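Local coordinates for protein putative mandelate racemase/muconate lactonizing enzyme (Bordetella bronchiseptica, PDB 3DDM) that is of unassigned function but belongs to the mandelate racemase/muconate lactonizing enzyme family of the enolase superfamily, pairing an N-terminal capping domain with a barrel domain, at residues A66-R71 against T107-P112; A78-A83 against E97-V102. The protein carries 1 engineered substitution. One frame throughout, in Å; residues are numbered along the deposited sequence.

Both contacts lie in the N-terminal capping domain, on the same side of the chain's centre, and both draw on helix 65-81. Interaction 1 uses its first turns and interaction 2 its last; their centres are 14 Å apart and their nearest atoms about 5 Å, so they do not touch. Interaction 2 is nested inside the loop closed by interaction 1: the chain between 66-71 and 107-112, largely helical, includes the rest of helix 65-81 and helices 89-98 and 101-107. The two differ in chemistry. Interaction 1 is buried, polar and built into the dimer interface, whereas interaction 2 is a partly exposed apolar contact whose 101-102 end packs on Arg235 of the second subunit.

Interaction 1 of 2, residues A66-R71 against T107-P112; sequences AEHRAR and TGEPGP
His68 and Glu109 approach from opposite directions, joining helix 65-81 to the turn that leads into helix 110-131. His68 NE2 donates to Glu109 OE1 at 2.6 Å, with an almost straight N-H...O angle of 177°. The carboxylate oxygen lies in the plane of the imidazole, at its edge, and is met on its syn side, though the N-H comes in 31° out of the carboxylate plane; ring and carboxylate planes are well turned from each other. The His68 side chain swings CG anti to the backbone N (chi1 -179°), which carries the ring off the helix toward the turn. Glu109, the N-cap residue of helix 110-131, answers with a chain extended beyond CG, so that its carboxylate reaches back to the imidazole. One residue on from His68, Arg69 runs extended from CG to NE and brings its guanidinium to Pro112: Pro112 CG is 3.7 Å from Arg69 NH2, and Pro112 CA lies over one face of the group, toward its rim. Pro112 CB also approaches His68 CD2, at 4.2 Å, so the pyrrolidine ring touches both side chains. The Arg69 guanidinium is held by Gln115 and by the carbonyl of Gly65. His68 stacks on His68 of the second subunit. Glu109 thus accepts the His68 N-H through OE1 and forms a salt bridge through OE2 with Arg69 of that subunit, which should limit the carboxylate's rotation; this buried polar cluster ties the capping domain's helices to the dimer interface.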
loop_
_atom_site.group_PDB
_atom_site.type_symbol
_atom_site.label_atom_id
_atom_site.label_comp_id
_atom_site.label_asym_id
_atom_site.label_seq_id
_atom_site.Cartn_x
_atom_site.Cartn_y
_atom_site.Cartn_z
ATOM N N ALA A 66 12.080 -0.177 -3.695
ATOM C CA ALA A 66 13.129 -0.480 -2.706
ATOM C C ALA A 66 13.537 0.650 -1.759
ATOM O O ALA A 66 13.664 0.440 -0.557
ATOM C CB ALA A 66 14.366 -1.033 -3.410
ATOM N N GLU A 67 13.751 1.845 -2.295
ATOM C CA GLU A 67 14.151 2.983 -1.470
ATOM C C GLU A 67 13.088 3.326 -0.417
ATOM O O GLU A 67 13.396 3.555 0.758
ATOM C CB GLU A 67 14.411 4.208 -2.356
ATOM C CG GLU A 67 15.683 4.154 -3.223
ATOM C CD GLU A 67 15.618 3.151 -4.373
ATOM O OE1 GLU A 67 14.495 2.721 -4.727
ATOM O OE2 GLU A 67 16.690 2.806 -4.936
ATOM N N HIS A 68 11.832 3.357 -0.844
ATOM C CA HIS A 68 10.743 3.679 0.062
ATOM C C HIS A 68 10.720 2.718 1.253
ATOM O O HIS A 68 10.515 3.124 2.400
ATOM C CB HIS A 68 9.406 3.605 -0.684
ATOM C CG HIS A 68 8.226 3.948 0.167
ATOM N ND1 HIS A 68 8.094 5.168 0.799
ATOM C CD2 HIS A 68 7.140 3.221 0.520
ATOM C CE1 HIS A 68 6.979 5.176 1.507
ATOM N NE2 HIS A 68 6.381 4.006 1.355
ATOM N N ARG A 69 10.931 1.438 0.970
ATOM C CA ARG A 69 10.909 0.422 2.004
ATOM C C ARG A 69 12.051 0.580 2.989
ATOM O O ARG A 69 11.867 0.397 4.191
ATOM C CB ARG A 69 10.911 -0.954 1.352
ATOM C CG ARG A 69 9.584 -1.248 0.671
ATOM C CD ARG A 69 9.659 -2.418 -0.297
ATOM N NE ARG A 69 8.321 -2.867 -0.658
ATOM C CZ ARG A 69 7.426 -2.122 -1.294
ATOM N NH1 ARG A 69 7.721 -0.877 -1.656
ATOM N NH2 ARG A 69 6.224 -2.615 -1.550
ATOM N N ALA A 70 13.227 0.935 2.485
ATOM C CA ALA A 70 14.374 1.148 3.354
ATOM C C ALA A 70 14.086 2.381 4.207
ATOM O O ALA A 70 14.402 2.400 5.391
ATOM C CB ALA A 70 15.630 1.347 2.529
ATOM N N ARG A 71 13.468 3.402 3.615
ATOM C CA ARG A 71 13.131 4.607 4.368
ATOM C C ARG A 71 12.157 4.261 5.485
ATOM O O ARG A 71 12.312 4.721 6.616
ATOM C CB ARG A 71 12.501 5.677 3.469
ATOM C CG ARG A 71 13.480 6.413 2.567
ATOM C CD ARG A 71 14.592 7.095 3.378
ATOM N NE ARG A 71 14.201 8.370 4.000
ATOM C CZ ARG A 71 14.907 8.995 4.948
ATOM N NH1 ARG A 71 16.046 8.468 5.400
ATOM N NH2 ARG A 71 14.482 10.155 5.438
ATOM N N THR A 107 -2.405 5.588 4.928
ATOM C CA THR A 107 -1.627 5.659 3.712
ATOM C C THR A 107 -1.932 4.595 2.680
ATOM O O THR A 107 -1.566 4.743 1.510
ATOM C CB THR A 107 -0.140 5.576 4.052
ATOM O OG1 THR A 107 0.146 4.288 4.603
ATOM C CG2 THR A 107 0.221 6.620 5.094
ATOM N N GLY A 108 -2.594 3.524 3.101
ATOM C CA GLY A 108 -2.891 2.459 2.168
ATOM C C GLY A 108 -1.619 1.717 1.799
ATOM O O GLY A 108 -1.452 1.266 0.658
ATOM N N GLU A 109 -0.710 1.604 2.769
ATOM C CA GLU A 109 0.556 0.900 2.578
ATOM C C GLU A 109 0.660 -0.335 3.480
ATOM O O GLU A 109 1.632 -0.508 4.202
ATOM C CB GLU A 109 1.735 1.842 2.836
ATOM C CG GLU A 109 1.867 2.944 1.790
ATOM C CD GLU A 109 3.143 3.776 1.932
ATOM O OE1 GLU A 109 4.157 3.228 2.414
ATOM O OE2 GLU A 109 3.137 4.968 1.540
ATOM N N PRO A 110 -0.352 -1.217 3.445
ATOM C CA PRO A 110 -0.258 -2.400 4.302
ATOM C C PRO A 110 0.897 -3.286 3.846
ATOM O O PRO A 110 1.479 -4.029 4.646
ATOM C CB PRO A 110 -1.610 -3.071 4.106
ATOM C CG PRO A 110 -1.929 -2.748 2.674
ATOM C CD PRO A 110 -1.547 -1.287 2.581
ATOM N N GLY A 111 1.217 -3.190 2.556
ATOM C CA GLY A 111 2.294 -3.973 1.966
ATOM C C GLY A 111 3.689 -3.504 2.346
ATOM O O GLY A 111 4.438 -4.247 2.977
ATOM N N PRO A 112 4.080 -2.279 1.962
ATOM C CA PRO A 112 5.412 -1.770 2.301
ATOM C C PRO A 112 5.727 -1.960 3.784
ATOM O O PRO A 112 6.811 -2.429 4.148
ATOM C CB PRO A 112 5.318 -0.300 1.917
ATOM C CG PRO A 112 4.426 -0.345 0.727
ATOM C CD PRO A 112 3.333 -1.294 1.159
#

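Interaction 2 of 2, residues A78-A83 against E97-V102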
loop_
_atom_site.group_PDB
_atom_site.type_symbol
_atom_site.label_atom_id
_atom_site.label_comp_id
_atom_site.label_asym_id
_atom_site.label_seq_id
_atom_site.Cartn_x
_atom_site.Cartn_y
_atom_site.Cartn_z
ATOM N N ALA A 78 12.300 1.785 12.896
ATOM C CA ALA A 78 13.498 1.869 13.737
ATOM C C ALA A 78 13.212 2.515 15.093
ATOM O O ALA A 78 13.535 1.942 16.136
ATOM C CB ALA A 78 14.610 2.623 13.006
ATOM N N PRO A 79 12.599 3.718 15.098
ATOM C CA PRO A 79 12.271 4.434 16.337
ATOM C C PRO A 79 11.409 3.598 17.277
ATOM O O PRO A 79 11.652 3.558 18.486
ATOM C CB PRO A 79 11.536 5.668 15.841
ATOM C CG PRO A 79 12.178 5.923 14.503
ATOM C CD PRO A 79 12.256 4.535 13.918
ATOM N N LEU A 80 10.393 2.936 16.735
ATOM C CA LEU A 80 9.543 2.098 17.570
ATOM C C LEU A 80 10.418 1.027 18.217
ATOM O O LEU A 80 10.411 0.824 19.434
ATOM C CB LEU A 80 8.461 1.422 16.726
ATOM C CG LEU A 80 7.328 2.289 16.186
ATOM C CD1 LEU A 80 6.413 1.439 15.336
ATOM C CD2 LEU A 80 6.555 2.903 17.340
ATOM N N LEU A 81 11.187 0.355 17.376
ATOM C CA LEU A 81 12.074 -0.719 17.791
ATOM C C LEU A 81 13.132 -0.339 18.842
ATOM O O LEU A 81 13.355 -1.085 19.797
ATOM C CB LEU A 81 12.754 -1.281 16.541
ATOM C CG LEU A 81 12.952 -2.783 16.387
ATOM C CD1 LEU A 81 11.641 -3.532 16.644
ATOM C CD2 LEU A 81 13.483 -3.046 14.972
ATOM N N THR A 82 13.775 0.813 18.676
ATOM C CA THR A 82 14.820 1.227 19.609
ATOM C C THR A 82 14.380 2.086 20.804
ATOM O O THR A 82 15.169 2.868 21.322
ATOM C CB THR A 82 15.948 1.984 18.869
ATOM O OG1 THR A 82 15.455 3.238 18.377
ATOM C CG2 THR A 82 16.464 1.159 17.710
ATOM N N ALA A 83 13.143 1.940 21.261
ATOM C CA ALA A 83 12.674 2.741 22.388
ATOM C C ALA A 83 12.296 1.890 23.601
ATOM O O ALA A 83 11.963 2.415 24.669
ATOM C CB ALA A 83 11.491 3.593 21.959
ATOM N N GLU A 97 3.382 -4.244 14.426
ATOM C CA GLU A 97 2.129 -4.298 13.680
ATOM C C GLU A 97 1.118 -3.356 14.331
ATOM O O GLU A 97 0.553 -2.479 13.670
ATOM C CB GLU A 97 1.552 -5.719 13.643
ATOM C CG GLU A 97 2.284 -6.672 12.715
ATOM C CD GLU A 97 1.435 -7.880 12.312
ATOM O OE1 GLU A 97 0.984 -8.632 13.210
ATOM O OE2 GLU A 97 1.216 -8.082 11.089
ATOM N N ALA A 98 0.914 -3.528 15.633
ATOM C CA ALA A 98 -0.034 -2.712 16.385
ATOM C C ALA A 98 0.255 -1.216 16.316
ATOM O O ALA A 98 -0.664 -0.406 16.180
ATOM C CB ALA A 98 -0.066 -3.163 17.844
ATOM N N ARG A 99 1.528 -0.855 16.411
ATOM C CA ARG A 99 1.912 0.546 16.382
ATOM C C ARG A 99 1.940 1.165 14.984
ATOM O O ARG A 99 2.265 2.343 14.845
ATOM C CB ARG A 99 3.277 0.729 17.061
ATOM C CG ARG A 99 3.289 0.409 18.560
ATOM C CD ARG A 99 2.496 1.439 19.352
ATOM N NE ARG A 99 3.106 2.761 19.224
ATOM C CZ ARG A 99 3.976 3.278 20.090
ATOM N NH1 ARG A 99 4.331 2.577 21.170
ATOM N NH2 ARG A 99 4.510 4.485 19.864
ATOM N N THR A 100 1.617 0.388 13.949
ATOM C CA THR A 100 1.608 0.938 12.590
ATOM C C THR A 100 0.294 0.640 11.892
ATOM O O THR A 100 0.106 1.002 10.729
ATOM C CB THR A 100 2.757 0.375 11.693
ATOM O OG1 THR A 100 2.594 -1.041 11.504
ATOM C CG2 THR A 100 4.097 0.663 12.317
ATOM N N ALA A 101 -0.608 -0.024 12.607
ATOM C CA ALA A 101 -1.904 -0.389 12.045
ATOM C C ALA A 101 -2.656 0.822 11.499
ATOM O O ALA A 101 -3.200 0.780 10.399
ATOM C CB ALA A 101 -2.739 -1.098 13.091
ATOM N N VAL A 102 -2.674 1.902 12.266
ATOM C CA VAL A 102 -3.364 3.112 11.847
ATOM C C VAL A 102 -2.653 3.824 10.710
ATOM O O VAL A 102 -3.296 4.392 9.831
ATOM C CB VAL A 102 -3.535 4.079 13.025
ATOM C CG1 VAL A 102 -3.776 5.494 12.520
ATOM C CG2 VAL A 102 -4.700 3.613 13.888
#
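Leu80, near the end of helix 65-81, projects its two methyls into the bend between helices 89-98 and 101-107, where Arg99 and Thr100 receive them. The contact is mostly apolar. Leu80 CD1 lies 3.6 Å from Arg99 CB and 3.9 Å from Thr100 CG2, so one methyl spans two consecutive residues. Thr100 turns its methyl to the leucine because OG1 sits between the backbone N and the carbonyl carbon (chi1 64°), from where it bonds to the carbonyl of Leu96 in the preceding helical turn.

The second kind of contact is between a methyl and a guanidinium. Leu80 CD2 stands over one face of the Arg99 group, offset toward its rim, and is 3.6 Å from Arg99 NH2. Bends at chi2 and chi3, both near -65°, fold the arginine back so that this face comes down on the leucine. No hydrogen bond joins the two segments.

The polar links are local, lying within each segment. Ala78 O accepts from Thr82 N at 2.8 Å and from Thr82 OG1 at 3.2 Å, the hydroxyl approaching from above the carbonyl plane; these two bonds hold the chain where helix 65-81 finishes. In the other segment Thr100 N bonds to Glu97 O, at 3.1 Å, within the bend that precedes helix 101-107.

Around this meeting of helix ends, Leu80 and Leu81 both pack on Leu96 of helix 89-98. Leu81 also touches Leu120, and Thr100 touches Ile117, both on helix 110-131, while Ala78, Leu81 and Thr82 lie against Val15 of strand 14-23, in the capping domain's three-stranded antiparallel sheet.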